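Local atomic coordinates of ADP-dependent (S)-NAD(P)H-hydrate dehydratase (Enterococcus faecalis, PDB entry 2R3B), a protein that probably dehydrates the S-form of NAD(P)HX at the expense of ADP, helping to repair this damaged, hydrated form of NAD(P)H. Residues Ala258-Leu261 against His262-Gly266; Leu277-Lys280 against Ile281-Leu285. One frame throughout, in Å; residues are numbered along the deposited sequence.

Interaction 1: residues Ala258-Leu261 against His262-Gly266; sequences AVYL and HSLIG
Leu-261 and Ile-265 touch one turn apart in the middle of an alpha-helix. Between them the side chains make apolar contact, lying across one another at a slant with Leu-261 CG 3.8 Å from Ile-265 CD1, while the backbone bond from Ile-265 N to Leu-261 O (3.0 Å) ties the same two residues. Leu-264 CD2 approaches the Tyr-260 ring obliquely, 4.2 Å from CE2.

In one of two deposited conformers, the hydroxyl OG of Ser-263 donates to the carbonyl O of Tyr-260 at 3.0 Å; it approaches from above the carbonyl plane, with a C=O...OG angle of 114°. The chi1 of 61° in that conformer, which sets OG between the residue's own N and carbonyl carbon, folds the hydroxyl back against the preceding turn. Tyr-260 O is then gripped twice, because the amide N of Leu-264 also reaches it, at 2.9 Å. A water bridges Val-259 O and His-262 ND1. It donates to Val-259 O at 2.7 Å and lies in the plane of the imidazole at its edge, 2.9 Å from His-262 ND1.

Further out, Asn-221 hydrogen-bonds to Ser-263 OG in the same conformer, and a weak bond from His-262 NE2 to the carbonyl of Thr-233 leaves the imidazole held at both nitrogens, near Gly-234 of the predicted AMP site. Helix 252-269 is packed on several sides: Ala-258 and Leu-261 meet helix 233-247, Leu-261 and Ile-265 meet helix 278-292, and Tyr-260 leans on helix 25-31.

Interaction 2: residues Leu277-Lys280 against Ile281-Leu285; sequences LPTK and ISQAL
Thr-279 and Gln-283 face each other one turn apart near the start of helix 278-292, and a water spans their polar ends. It lies 2.7 Å from Thr-279 OG1 and donates to Gln-283 OE1 at 2.8 Å. With CG beside its backbone N (chi1 -72°) and an extended chain beyond, Gln-283 runs back along the helix, bringing CD to 3.3 Å from Thr-279 O. That carbonyl accepts a hydrogen bond from the backbone N of Gln-283 at 3.0 Å.

The close packing lies on the buried side, where Ile-281 CB comes within 3.5 Å of Pro-278 O and Ser-282 CB lies 3.6 Å from Thr-279 O. Pro-278 O receives weak bonds from both Ile-281 N and Ser-282 N, which gives this first turn a mixed 3-10 and alpha pattern. Looser is the flank of exposed Gln-283 and partly exposed Lys-280, whose side chains come no closer than 4.3 Å, CG of Lys-280 to OE1 of Gln-283. Both polar tips turn to partners beyond the helix turn, Lys-280 NZ to Asp-273 in a salt bridge and Gln-283 NE2 to Glu-65 in a hydrogen bond. The chemistry thus implies a helix start joined to its surroundings by a salt bridge and a side-chain amide hydrogen bond, with backbone carbonyls and CB atoms close together on its buried side.

Interactions 1 and 2 lie on consecutive helices, 252-269 and 278-292, with centres 10 Å apart on the same side of the chain's centre. Interaction 1 closes before interaction 2 opens. The helices pack directly where the two contacts meet: Leu-285 CD2 reaches Leu-261 CD2 at 3.5 Å and Ile-265 CD1 at 3.6 Å, and Ile-265 CG2 rests on Ala-284 CB. Both contacts also touch helix 233-247, whose first turn carries the predicted AMP and NAD(P)HX-binding residues Gly-234 and Asp-235. The pair therefore lies beside that predicted site in the ribokinase-like fold, and interaction 2 additionally borders a second subunit.

Interaction 1: residues Ala258-Leu261 against His262-Gly266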
ATOM      1  N   ALA B 258      11.197 -10.318 -23.673  1.00 14.12           N
ATOM      2  CA  ALA B 258      10.586 -10.387 -22.348  1.00 13.00           C
ATOM      3  C   ALA B 258      11.391 -11.253 -21.373  1.00 14.85           C
ATOM      4  O   ALA B 258      11.683 -10.850 -20.238  1.00 14.95           O
ATOM      5  CB  ALA B 258       9.097 -10.905 -22.475  1.00 12.99           C
ATOM      6  N   VAL B 259      11.723 -12.463 -21.807  1.00 13.40           N
ATOM      7  CA  VAL B 259      12.492 -13.399 -20.979  1.00 14.18           C
ATOM      8  C   VAL B 259      13.855 -12.809 -20.643  1.00 14.36           C
ATOM      9  O   VAL B 259      14.311 -12.878 -19.498  1.00 15.26           O
ATOM     10  CB  VAL B 259      12.635 -14.750 -21.728  1.00 15.34           C
ATOM     11  CG1 VAL B 259      13.693 -15.704 -21.058  1.00 16.06           C
ATOM     12  CG2 VAL B 259      11.279 -15.417 -21.846  1.00 14.27           C
ATOM     13  N   TYR B 260      14.516 -12.199 -21.628  1.00 15.18           N
ATOM     14  CA  TYR B 260      15.814 -11.598 -21.389  1.00 15.34           C
ATOM     15  C   TYR B 260      15.758 -10.422 -20.418  1.00 12.91           C
ATOM     16  O   TYR B 260      16.601 -10.290 -19.521  1.00 12.87           O
ATOM     17  CB  TYR B 260      16.452 -11.121 -22.723  1.00 14.09           C
ATOM     18  CG  TYR B 260      17.876 -10.644 -22.496  1.00 11.42           C
ATOM     19  CD1 TYR B 260      18.919 -11.570 -22.281  1.00 21.10           C
ATOM     20  CD2 TYR B 260      18.173  -9.300 -22.404  1.00 18.38           C
ATOM     21  CE1 TYR B 260      20.217 -11.137 -22.024  1.00 20.92           C
ATOM     22  CE2 TYR B 260      19.478  -8.869 -22.144  1.00 17.82           C
ATOM     23  CZ  TYR B 260      20.480  -9.790 -21.962  1.00 19.95           C
ATOM     24  OH  TYR B 260      21.764  -9.333 -21.712  1.00 21.09           O
ATOM     25  N   LEU B 261      14.799  -9.528 -20.618  1.00 13.90           N
ATOM     26  CA  LEU B 261      14.690  -8.351 -19.765  1.00 14.86           C
ATOM     27  C   LEU B 261      14.414  -8.755 -18.334  1.00 14.31           C
ATOM     28  O   LEU B 261      15.010  -8.203 -17.419  1.00 14.73           O
ATOM     29  CB  LEU B 261      13.545  -7.434 -20.240  1.00 14.42           C
ATOM     30  CG  LEU B 261      13.388  -6.102 -19.512  1.00 12.95           C
ATOM     31  CD1 LEU B 261      14.698  -5.328 -19.529  1.00 14.74           C
ATOM     32  CD2 LEU B 261      12.185  -5.305 -20.111  1.00 16.18           C
ATOM     33  N   HIS B 262      13.503  -9.703 -18.134  1.00 13.52           N
ATOM     34  CA  HIS B 262      13.202 -10.217 -16.785  1.00 12.24           C
ATOM     35  C   HIS B 262      14.477 -10.634 -16.020  1.00 15.04           C
ATOM     36  O   HIS B 262      14.676 -10.246 -14.892  1.00 15.00           O
ATOM     37  CB  HIS B 262      12.218 -11.369 -16.931  1.00 12.81           C
ATOM     38  CG  HIS B 262      11.892 -12.117 -15.680  1.00 13.90           C
ATOM     39  ND1 HIS B 262      12.378 -13.388 -15.437  1.00 16.46           N
ATOM     40  CD2 HIS B 262      11.036 -11.836 -14.661  1.00 17.95           C
ATOM     41  CE1 HIS B 262      11.880 -13.833 -14.296  1.00 19.09           C
ATOM     42  NE2 HIS B 262      11.065 -12.914 -13.805  1.00 16.16           N
ATOM     43  N   SER B 263      15.326 -11.422 -16.674  1.00 15.21           N
ATOM     44  CA  SER B 263      16.566 -11.881 -16.046  0.70 14.99           C
ATOM     45  C   SER B 263      17.659 -10.799 -15.984  1.00 14.49           C
ATOM     46  O   SER B 263      18.510 -10.844 -15.089  1.00 16.56           O
ATOM     47  CB  SER B 263      17.065 -13.137 -16.747  0.70 17.19           C
ATOM     48  OG  SER B 263      17.336 -12.878 -18.101  0.70 20.80           O
ATOM     49  N   LEU B 264      17.680  -9.846 -16.918  1.00 14.41           N
ATOM     50  CA  LEU B 264      18.654  -8.752 -16.880  1.00 13.40           C
ATOM     51  C   LEU B 264      18.421  -7.904 -15.658  1.00 13.75           C
ATOM     52  O   LEU B 264      19.327  -7.581 -14.894  1.00 14.04           O
ATOM     53  CB  LEU B 264      18.568  -7.863 -18.127  1.00 15.36           C
ATOM     54  CG  LEU B 264      19.454  -6.615 -18.176  1.00 16.46           C
ATOM     55  CD1 LEU B 264      20.924  -7.052 -18.282  1.00 25.98           C
ATOM     56  CD2 LEU B 264      19.085  -5.752 -19.339  1.00 20.25           C
ATOM     57  N   ILE B 265      17.163  -7.550 -15.448  1.00 14.25           N
ATOM     58  CA  ILE B 265      16.808  -6.749 -14.279  1.00 11.84           C
ATOM     59  C   ILE B 265      17.077  -7.541 -12.997  1.00 13.96           C
ATOM     60  O   ILE B 265      17.621  -7.011 -12.028  1.00 15.77           O
ATOM     61  CB  ILE B 265      15.340  -6.276 -14.348  1.00 12.88           C
ATOM     62  CG1 ILE B 265      15.126  -5.282 -15.482  1.00 14.69           C
ATOM     63  CG2 ILE B 265      14.951  -5.596 -13.010  1.00 13.07           C
ATOM     64  CD1 ILE B 265      13.610  -5.089 -15.840  1.00 13.13           C
ATOM     65  N   GLY B 266      16.689  -8.805 -12.974  1.00 12.87           N
ATOM     66  CA  GLY B 266      16.853  -9.612 -11.780  1.00 14.25           C
ATOM     67  C   GLY B 266      18.330  -9.794 -11.486  1.00 13.28           C
ATOM     68  O   GLY B 266      18.731  -9.796 -10.350  1.00 14.96           O
TER
HETATM   69  O   HOH W   1      13.949 -14.691 -17.465  1.00 16.97           O

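Interaction 2: residues Leu277-Lys280 against Ile281-Leu285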
ATOM      1  N   LEU B 277      13.082  -9.461  -4.762  1.00 13.70           N
ATOM      2  CA  LEU B 277      11.617  -9.443  -4.648  1.00 13.72           C
ATOM      3  C   LEU B 277      11.054  -9.285  -6.040  1.00 12.87           C
ATOM      4  O   LEU B 277      11.427  -8.352  -6.758  1.00 14.55           O
ATOM      5  CB  LEU B 277      11.161  -8.292  -3.766  1.00 15.52           C
ATOM      6  CG  LEU B 277      11.465  -8.299  -2.272  1.00 21.73           C
ATOM      7  CD1 LEU B 277      10.903  -7.000  -1.659  1.00 26.29           C
ATOM      8  CD2 LEU B 277      10.939  -9.547  -1.567  1.00 20.87           C
ATOM      9  N   PRO B 278      10.163 -10.196  -6.454  1.00 13.10           N
ATOM     10  CA  PRO B 278       9.681 -10.098  -7.848  1.00 14.77           C
ATOM     11  C   PRO B 278       9.035  -8.781  -8.245  1.00 15.51           C
ATOM     12  O   PRO B 278       9.143  -8.340  -9.412  1.00 15.47           O
ATOM     13  CB  PRO B 278       8.663 -11.228  -7.916  1.00 13.97           C
ATOM     14  CG  PRO B 278       9.146 -12.210  -6.989  1.00 16.24           C
ATOM     15  CD  PRO B 278       9.637 -11.399  -5.806  1.00 15.80           C
ATOM     16  N   THR B 279       8.348  -8.146  -7.306  1.00 14.56           N
ATOM     17  CA  THR B 279       7.751  -6.862  -7.572  1.00 15.43           C
ATOM     18  C   THR B 279       8.780  -5.781  -7.878  1.00 15.01           C
ATOM     19  O   THR B 279       8.458  -4.839  -8.600  1.00 14.95           O
ATOM     20  CB  THR B 279       6.860  -6.408  -6.432  1.00 17.39           C
ATOM     21  OG1 THR B 279       7.635  -6.346  -5.252  1.00 16.28           O
ATOM     22  CG2 THR B 279       5.721  -7.405  -6.228  1.00 16.22           C
ATOM     23  N   LYS B 280      10.024  -5.928  -7.387  1.00 12.93           N
ATOM     24  CA  LYS B 280      11.091  -4.975  -7.772  1.00 13.85           C
ATOM     25  C   LYS B 280      11.502  -5.062  -9.237  1.00 13.00           C
ATOM     26  O   LYS B 280      11.895  -4.041  -9.845  1.00 14.39           O
ATOM     27  CB  LYS B 280      12.344  -5.137  -6.911  1.00 13.70           C
ATOM     28  CG  LYS B 280      12.183  -4.562  -5.546  1.00 19.05           C
ATOM     29  CD  LYS B 280      13.462  -4.619  -4.727  1.00 21.86           C
ATOM     30  CE  LYS B 280      14.522  -3.607  -5.209  1.00 23.92           C
ATOM     31  NZ  LYS B 280      15.715  -3.413  -4.251  1.00 22.00           N
ATOM     32  N   ILE B 281      11.387  -6.255  -9.839  1.00 12.74           N
ATOM     33  CA  ILE B 281      11.650  -6.394 -11.254  1.00 12.45           C
ATOM     34  C   ILE B 281      10.587  -5.620 -12.010  1.00 14.07           C
ATOM     35  O   ILE B 281      10.889  -4.818 -12.878  1.00 14.45           O
ATOM     36  CB  ILE B 281      11.676  -7.853 -11.719  1.00 11.93           C
ATOM     37  CG1 ILE B 281      12.856  -8.596 -11.048  1.00 17.36           C
ATOM     38  CG2 ILE B 281      11.751  -7.937 -13.274  1.00 14.79           C
ATOM     39  CD1 ILE B 281      12.829 -10.140 -11.254  1.00 16.43           C
ATOM     40  N   SER B 282       9.331  -5.829 -11.658  1.00 13.76           N
ATOM     41  CA  SER B 282       8.247  -5.086 -12.335  1.00 13.94           C
ATOM     42  C   SER B 282       8.417  -3.561 -12.242  1.00 15.01           C
ATOM     43  O   SER B 282       8.204  -2.822 -13.226  1.00 15.90           O
ATOM     44  CB  SER B 282       6.894  -5.528 -11.750  1.00 15.13           C
ATOM     45  OG  SER B 282       6.713  -6.935 -12.025  1.00 15.89           O
ATOM     46  N   GLN B 283       8.753  -3.065 -11.052  1.00 13.54           N
ATOM     47  CA  GLN B 283       8.830  -1.618 -10.821  1.00 13.73           C
ATOM     48  C   GLN B 283       9.973  -0.988 -11.619  1.00 13.92           C
ATOM     49  O   GLN B 283       9.924   0.170 -11.959  1.00 16.06           O
ATOM     50  CB  GLN B 283       8.947  -1.347  -9.319  1.00 15.66           C
ATOM     51  CG  GLN B 283       7.620  -1.624  -8.601  1.00 15.55           C
ATOM     52  CD  GLN B 283       7.732  -1.956  -7.111  1.00 24.71           C
ATOM     53  OE1 GLN B 283       8.833  -1.977  -6.505  1.00 21.51           O
ATOM     54  NE2 GLN B 283       6.567  -2.277  -6.510  1.00 22.25           N
ATOM     55  N   ALA B 284      10.974  -1.791 -11.955  1.00 15.56           N
ATOM     56  CA  ALA B 284      12.126  -1.349 -12.770  1.00 15.00           C
ATOM     57  C   ALA B 284      11.873  -1.331 -14.266  1.00 13.80           C
ATOM     58  O   ALA B 284      12.675  -0.757 -15.032  1.00 15.32           O
ATOM     59  CB  ALA B 284      13.331  -2.196 -12.477  1.00 16.59           C
ATOM     60  N   LEU B 285      10.761  -1.920 -14.724  1.00 13.59           N
ATOM     61  CA  LEU B 285      10.528  -2.028 -16.162  1.00 12.87           C
ATOM     62  C   LEU B 285      10.550  -0.706 -16.922  1.00 12.93           C
ATOM     63  O   LEU B 285      11.219  -0.628 -17.961  1.00 14.86           O
ATOM     64  CB  LEU B 285       9.247  -2.778 -16.465  1.00 14.01           C
ATOM     65  CG  LEU B 285       9.354  -4.282 -16.198  1.00 14.58           C
ATOM     66  CD1 LEU B 285       7.941  -4.882 -16.138  1.00 15.47           C
ATOM     67  CD2 LEU B 285      10.293  -5.035 -17.217  1.00 16.44           C
TER
HETATM   68  O   HOH W   2       8.772  -3.993  -4.562  1.00 22.15           O